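Local structure of DUF6836 domain-containing protein (Clostridium leptum, 4PW1) at residues Asp116-Ala120 / Ser239-Glu243; Phe139-Leu144 / Trp205-Leu209. The protein is of unknown function, an orphan protein whose single antiparallel beta sheet is surrounded by alpha helices. One frame throughout, in Å; residues are numbered along the deposited sequence.

Contact 1: Asp116-Ala120 / Ser239-Glu243; sequences DEREA and SPIEE
Residues 116-120 run without regular secondary structure. From Glu117 to Ala120 the backbone is extended, with phi near -70° and psi between 125° and 158°. Residues 239-243 form a tight turn. Ser239 ends a strand, Pro240, Ile241 and Glu242 take helical phi/psi, and Glu243 has positive phi (54/46). The turn is held by an ST motif: Ser239 OG (chi1 t) accepts from Glu242 N at 2.9 Å. A weak bond from Glu243 N to Ser239 O, 2.8 Å, closes it. The segments come nearest at Ala120 and Ile241, with CA atoms 6.6 Å apart.

Ile241 (m, m) points toward the extended segment and packs along it. Ile241 CG1 lies 3.5 Å from Arg118 O. Ile241 CD1 is 3.9 Å from Ala120 CB and sits over one face of the Arg118 guanidinium, 4.0 Å from Arg118 CZ. Ala120 CB also meets Pro240 CG at 3.9 Å. The polar half is bridged by water. Glu117 (p, t) brings OE1 within 4.4 Å of Glu242 OE2, and water 1 donates to both atoms at 2.7 Å, easing the like charges. Water 2 donates to Glu117 OE2 at 2.5 Å and accepts from Ser239 OG at 3.0 Å.

The contact joins the connection between strand 106-114 and helix 122-141 to the hairpin turn between strands 233-239 and 244-251. Asn220 bonds to Ala120 N, Arg118 O and Glu117 OE2. Arg118 pairs with Glu124 and Glu242 with Arg244, both as salt bridges. Ala120 and Pro240 rest on Met125 of helix 122-141, and His221 of strand 221-227 touches Glu117 and Ser239.

Contact 2: Phe139-Leu144 / Trp205-Leu209; sequences FLSDPL and WELVL
In this fold, a nine-stranded antiparallel sheet surrounded by helices, the C-terminal turn of helix 122-141 and the loop after it pack against helix 198-210. Residues 139-141 are helical. Asp142 leaves helical phi/psi (-149/76), and Pro143 and Leu144 follow as loop. A weak bond from Asp142 N to Phe139 O, 3.0 Å, marks the helix end. Residues 205-209 are regular helix, with Leu209 N bonded to Trp205 O at 3.0 Å. The CA atoms of Leu140 and Leu209 are nearest, 6.0 Å apart.

Phe139 (chi1 t) is the main bump. Its ring enters the hollow between Trp205, Val208 and Leu209. Phe139 CZ is 3.7 Å from Trp205 CD1, and Phe139 CE2 is 3.6 Å from Val208 CG1 and 3.8 Å from Leu209 CA. The edge of the Phe139 ring faces the five-membered ring of Trp205 in an offset edge-to-face pair, with centroids 5.3 Å apart and planes at 83°. Phe178 of helix 173-190 also meets the Phe139 ring and touches Val208. Leu140 (m, t) places CD2 3.3 Å from Leu209 O and 4.1 Å from Leu209 CD1.

The second bump is Leu209 (t, p). Pro143 CB sits in the notch beside Leu209 CD1 and Trp205 CZ2, 3.9 Å from each. Leu144 CD2 lies 3.9 Å from Trp205 CZ2. The chi1 t rotamer of Trp205 carries the indole across to the loop. There Trp205 NE1 donates to Pro143 O in an almost straight bond, 2.9 Å at 176°.

In the fold
Both contacts involve the surroundings of helix 122-141. Contact 1 uses the loop leading into it, and contact 2 uses its last turn and the loop after it. Their centres are 25 Å apart and their nearest atoms about 13 Å apart, so they do not touch. Both segments of contact 2 fall in the chain between the two segments of contact 1. Both are partly buried and lie away from the chain centre. Contact 1 joins two loops and mixes carboxylates and waters with a small apolar patch. Contact 2 joins a helix end and its following loop to another helix through aromatic and aliphatic side chains, with one direct hydrogen bond. Its buried side faces helix 173-190 and strand 233-239.

Contact 1: Asp116-Ala120 / Ser239-Glu243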
loop_
_atom_site.group_PDB
_atom_site.type_symbol
_atom_site.label_atom_id
_atom_site.label_comp_id
_atom_site.label_asym_id
_atom_site.label_seq_id
_atom_site.Cartn_x
_atom_site.Cartn_y
_atom_site.Cartn_z
ATOM N N ASP B 116 -17.752 12.170 -6.266
ATOM C CA ASP B 116 -18.069 13.494 -5.760
ATOM C C ASP B 116 -18.471 13.450 -4.289
ATOM O O ASP B 116 -19.031 14.399 -3.795
ATOM C CB ASP B 116 -19.161 14.139 -6.604
ATOM C CG ASP B 116 -18.795 14.181 -8.071
ATOM O OD1 ASP B 116 -17.742 14.778 -8.405
ATOM O OD2 ASP B 116 -19.545 13.611 -8.906
ATOM N N GLU B 117 -18.153 12.382 -3.561
ATOM C CA GLU B 117 -18.596 12.328 -2.180
ATOM C C GLU B 117 -17.773 13.291 -1.311
ATOM O O GLU B 117 -16.610 13.600 -1.592
ATOM C CB GLU B 117 -18.579 10.904 -1.629
ATOM C CG GLU B 117 -17.224 10.351 -1.380
ATOM C CD GLU B 117 -17.247 8.977 -0.704
ATOM O OE1 GLU B 117 -18.330 8.357 -0.486
ATOM O OE2 GLU B 117 -16.133 8.518 -0.399
ATOM N N ARG B 118 -18.372 13.810 -0.269
ATOM C CA ARG B 118 -17.584 14.712 0.579
ATOM C C ARG B 118 -16.574 13.945 1.437
ATOM O O ARG B 118 -16.719 12.748 1.726
ATOM C CB ARG B 118 -18.462 15.581 1.470
ATOM C CG ARG B 118 -19.273 14.807 2.441
ATOM C CD ARG B 118 -20.110 15.747 3.277
ATOM N NE ARG B 118 -20.831 14.921 4.218
ATOM C CZ ARG B 118 -20.403 14.601 5.418
ATOM N NH1 ARG B 118 -19.231 15.072 5.883
ATOM N NH2 ARG B 118 -21.151 13.793 6.150
ATOM N N GLU B 119 -15.565 14.677 1.859
ATOM C CA GLU B 119 -14.540 14.138 2.705
ATOM C C GLU B 119 -15.061 14.022 4.125
ATOM O O GLU B 119 -15.563 14.985 4.700
ATOM C CB GLU B 119 -13.330 15.064 2.645
ATOM C CG GLU B 119 -12.120 14.571 3.404
ATOM C CD GLU B 119 -10.942 15.513 3.244
ATOM O OE1 GLU B 119 -10.558 15.780 2.086
ATOM O OE2 GLU B 119 -10.413 15.994 4.273
ATOM N N ALA B 120 -14.982 12.833 4.693
ATOM C CA ALA B 120 -15.386 12.636 6.097
ATOM C C ALA B 120 -14.430 13.371 7.013
ATOM O O ALA B 120 -13.239 13.375 6.760
ATOM C CB ALA B 120 -15.339 11.159 6.435
ATOM N N SER B 239 -17.354 2.849 3.182
ATOM C CA SER B 239 -17.578 4.276 3.071
ATOM C C SER B 239 -18.238 4.826 4.359
ATOM O O SER B 239 -19.357 4.425 4.709
ATOM C CB SER B 239 -18.475 4.588 1.901
ATOM O OG SER B 239 -18.941 5.909 2.013
ATOM N N PRO B 240 -17.546 5.727 5.078
ATOM C CA PRO B 240 -18.149 6.354 6.247
ATOM C C PRO B 240 -19.281 7.316 5.845
ATOM O O PRO B 240 -20.175 7.529 6.610
ATOM C CB PRO B 240 -16.972 7.110 6.900
ATOM C CG PRO B 240 -16.070 7.412 5.750
ATOM C CD PRO B 240 -16.164 6.177 4.884
ATOM N N ILE B 241 -19.276 7.830 4.622
ATOM C CA ILE B 241 -20.351 8.692 4.175
ATOM C C ILE B 241 -21.629 7.853 3.913
ATOM O O ILE B 241 -22.701 8.184 4.428
ATOM C CB ILE B 241 -19.944 9.445 2.902
ATOM C CG1 ILE B 241 -18.628 10.229 3.131
ATOM C CG2 ILE B 241 -21.067 10.351 2.455
ATOM C CD1 ILE B 241 -18.650 11.141 4.339
ATOM N N GLU B 242 -21.503 6.775 3.137
ATOM C CA GLU B 242 -22.646 5.905 2.831
ATOM C C GLU B 242 -22.993 4.934 3.926
ATOM O O GLU B 242 -24.049 4.329 3.886
ATOM C CB GLU B 242 -22.435 5.136 1.530
ATOM C CG GLU B 242 -22.098 6.054 0.357
ATOM C CD GLU B 242 -22.192 5.370 -1.021
ATOM O OE1 GLU B 242 -22.670 4.209 -1.105
ATOM O OE2 GLU B 242 -21.737 5.972 -2.013
ATOM N N GLU B 243 -22.104 4.762 4.894
ATOM C CA GLU B 243 -22.285 3.771 5.954
ATOM C C GLU B 243 -22.549 2.359 5.398
ATOM O O GLU B 243 -23.419 1.634 5.865
ATOM C CB GLU B 243 -23.376 4.215 6.916
ATOM C CG GLU B 243 -23.037 5.554 7.574
ATOM C CD GLU B 243 -23.853 5.785 8.837
ATOM O OE1 GLU B 243 -25.033 6.138 8.712
ATOM O OE2 GLU B 243 -23.328 5.540 9.943
HETATM O O HOH W 1 -20.810 8.424 -1.462
HETATM O O HOH W 2 -16.314 7.320 1.782
#

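Contact 2: Phe139-Leu144 / Trp205-Leu209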
loop_
_atom_site.group_PDB
_atom_site.type_symbol
_atom_site.label_atom_id
_atom_site.label_comp_id
_atom_site.label_asym_id
_atom_site.label_seq_id
_atom_site.Cartn_x
_atom_site.Cartn_y
_atom_site.Cartn_z
ATOM N N PHE B 139 -22.695 -9.282 14.074
ATOM C CA PHE B 139 -22.464 -10.377 13.152
ATOM C C PHE B 139 -21.852 -11.592 13.852
ATOM O O PHE B 139 -22.332 -12.718 13.653
ATOM C CB PHE B 139 -21.608 -9.935 11.961
ATOM C CG PHE B 139 -21.123 -11.070 11.096
ATOM C CD1 PHE B 139 -21.945 -11.621 10.127
ATOM C CD2 PHE B 139 -19.858 -11.573 11.246
ATOM C CE1 PHE B 139 -21.512 -12.668 9.330
ATOM C CE2 PHE B 139 -19.411 -12.606 10.448
ATOM C CZ PHE B 139 -20.241 -13.163 9.486
ATOM N N LEU B 140 -20.816 -11.380 14.661
ATOM C CA LEU B 140 -20.200 -12.503 15.363
ATOM C C LEU B 140 -21.187 -13.237 16.272
ATOM O O LEU B 140 -21.131 -14.462 16.379
ATOM C CB LEU B 140 -19.002 -12.091 16.199
ATOM C CG LEU B 140 -17.798 -11.495 15.485
ATOM C CD1 LEU B 140 -16.780 -11.045 16.535
ATOM C CD2 LEU B 140 -17.178 -12.456 14.483
ATOM N N SER B 141 -22.107 -12.512 16.895
ATOM C CA SER B 141 -23.107 -13.160 17.749
ATOM C C SER B 141 -24.205 -13.850 16.933
ATOM O O SER B 141 -24.859 -14.744 17.444
ATOM C CB SER B 141 -23.766 -12.148 18.709
ATOM O OG SER B 141 -24.719 -11.362 17.990
ATOM N N ASP B 142 -24.427 -13.424 15.692
ATOM C CA ASP B 142 -25.496 -13.987 14.872
ATOM C C ASP B 142 -25.116 -13.963 13.394
ATOM O O ASP B 142 -25.588 -13.114 12.612
ATOM C CB ASP B 142 -26.784 -13.223 15.126
ATOM C CG ASP B 142 -28.002 -13.877 14.477
ATOM O OD1 ASP B 142 -27.903 -15.016 13.937
ATOM O OD2 ASP B 142 -29.063 -13.236 14.476
ATOM N N PRO B 143 -24.246 -14.891 12.988
ATOM C CA PRO B 143 -23.660 -14.754 11.657
ATOM C C PRO B 143 -24.513 -15.312 10.529
ATOM O O PRO B 143 -24.155 -15.133 9.373
ATOM C CB PRO B 143 -22.340 -15.518 11.777
ATOM C CG PRO B 143 -22.572 -16.517 12.841
ATOM C CD PRO B 143 -23.577 -15.924 13.789
ATOM N N LEU B 144 -25.603 -15.989 10.858
ATOM C CA LEU B 144 -26.592 -16.463 9.870
ATOM C C LEU B 144 -27.997 -16.007 10.303
ATOM O O LEU B 144 -28.831 -16.822 10.657
ATOM C CB LEU B 144 -26.577 -17.991 9.791
ATOM C CG LEU B 144 -25.310 -18.601 9.219
ATOM C CD1 LEU B 144 -25.393 -20.116 9.253
ATOM C CD2 LEU B 144 -25.084 -18.128 7.784
ATOM N N TRP B 205 -17.376 -14.991 4.177
ATOM C CA TRP B 205 -18.068 -15.076 5.435
ATOM C C TRP B 205 -17.170 -15.585 6.543
ATOM O O TRP B 205 -17.133 -15.010 7.651
ATOM C CB TRP B 205 -19.277 -15.982 5.220
ATOM C CG TRP B 205 -20.143 -16.238 6.350
ATOM C CD1 TRP B 205 -21.179 -15.455 6.792
ATOM C CD2 TRP B 205 -20.087 -17.362 7.211
ATOM N NE1 TRP B 205 -21.801 -16.065 7.863
ATOM C CE2 TRP B 205 -21.141 -17.232 8.143
ATOM C CE3 TRP B 205 -19.289 -18.512 7.259
ATOM C CZ2 TRP B 205 -21.408 -18.218 9.095
ATOM C CZ3 TRP B 205 -19.520 -19.456 8.257
ATOM C CH2 TRP B 205 -20.570 -19.304 9.151
ATOM N N GLU B 206 -16.453 -16.673 6.262
ATOM C CA GLU B 206 -15.602 -17.293 7.256
ATOM C C GLU B 206 -14.453 -16.355 7.715
ATOM O O GLU B 206 -14.089 -16.340 8.892
ATOM C CB GLU B 206 -15.006 -18.601 6.747
ATOM C CG GLU B 206 -14.226 -19.372 7.802
ATOM C CD GLU B 206 -13.472 -20.540 7.216
ATOM O OE1 GLU B 206 -12.544 -20.220 6.458
ATOM O OE2 GLU B 206 -13.805 -21.753 7.468
ATOM N N LEU B 207 -13.877 -15.602 6.797
ATOM C CA LEU B 207 -12.850 -14.666 7.204
ATOM C C LEU B 207 -13.364 -13.628 8.175
ATOM O O LEU B 207 -12.723 -13.370 9.224
ATOM C CB LEU B 207 -12.292 -13.933 6.021
ATOM C CG LEU B 207 -11.298 -14.767 5.250
ATOM C CD1 LEU B 207 -11.082 -14.093 3.905
ATOM C CD2 LEU B 207 -10.018 -14.944 6.043
ATOM N N VAL B 208 -14.533 -13.069 7.892
ATOM C CA VAL B 208 -15.072 -12.069 8.797
ATOM C C VAL B 208 -15.421 -12.708 10.150
ATOM O O VAL B 208 -15.293 -12.089 11.224
ATOM C CB VAL B 208 -16.278 -11.346 8.180
ATOM C CG1 VAL B 208 -16.889 -10.358 9.163
ATOM C CG2 VAL B 208 -15.847 -10.610 6.957
ATOM N N LEU B 209 -15.858 -13.962 10.118
ATOM C CA LEU B 209 -16.294 -14.611 11.338
ATOM C C LEU B 209 -15.128 -14.995 12.215
ATOM O O LEU B 209 -15.222 -14.913 13.437
ATOM C CB LEU B 209 -17.070 -15.883 10.982
ATOM C CG LEU B 209 -17.611 -16.722 12.108
ATOM C CD1 LEU B 209 -18.656 -15.965 12.893
ATOM C CD2 LEU B 209 -18.206 -18.015 11.548
#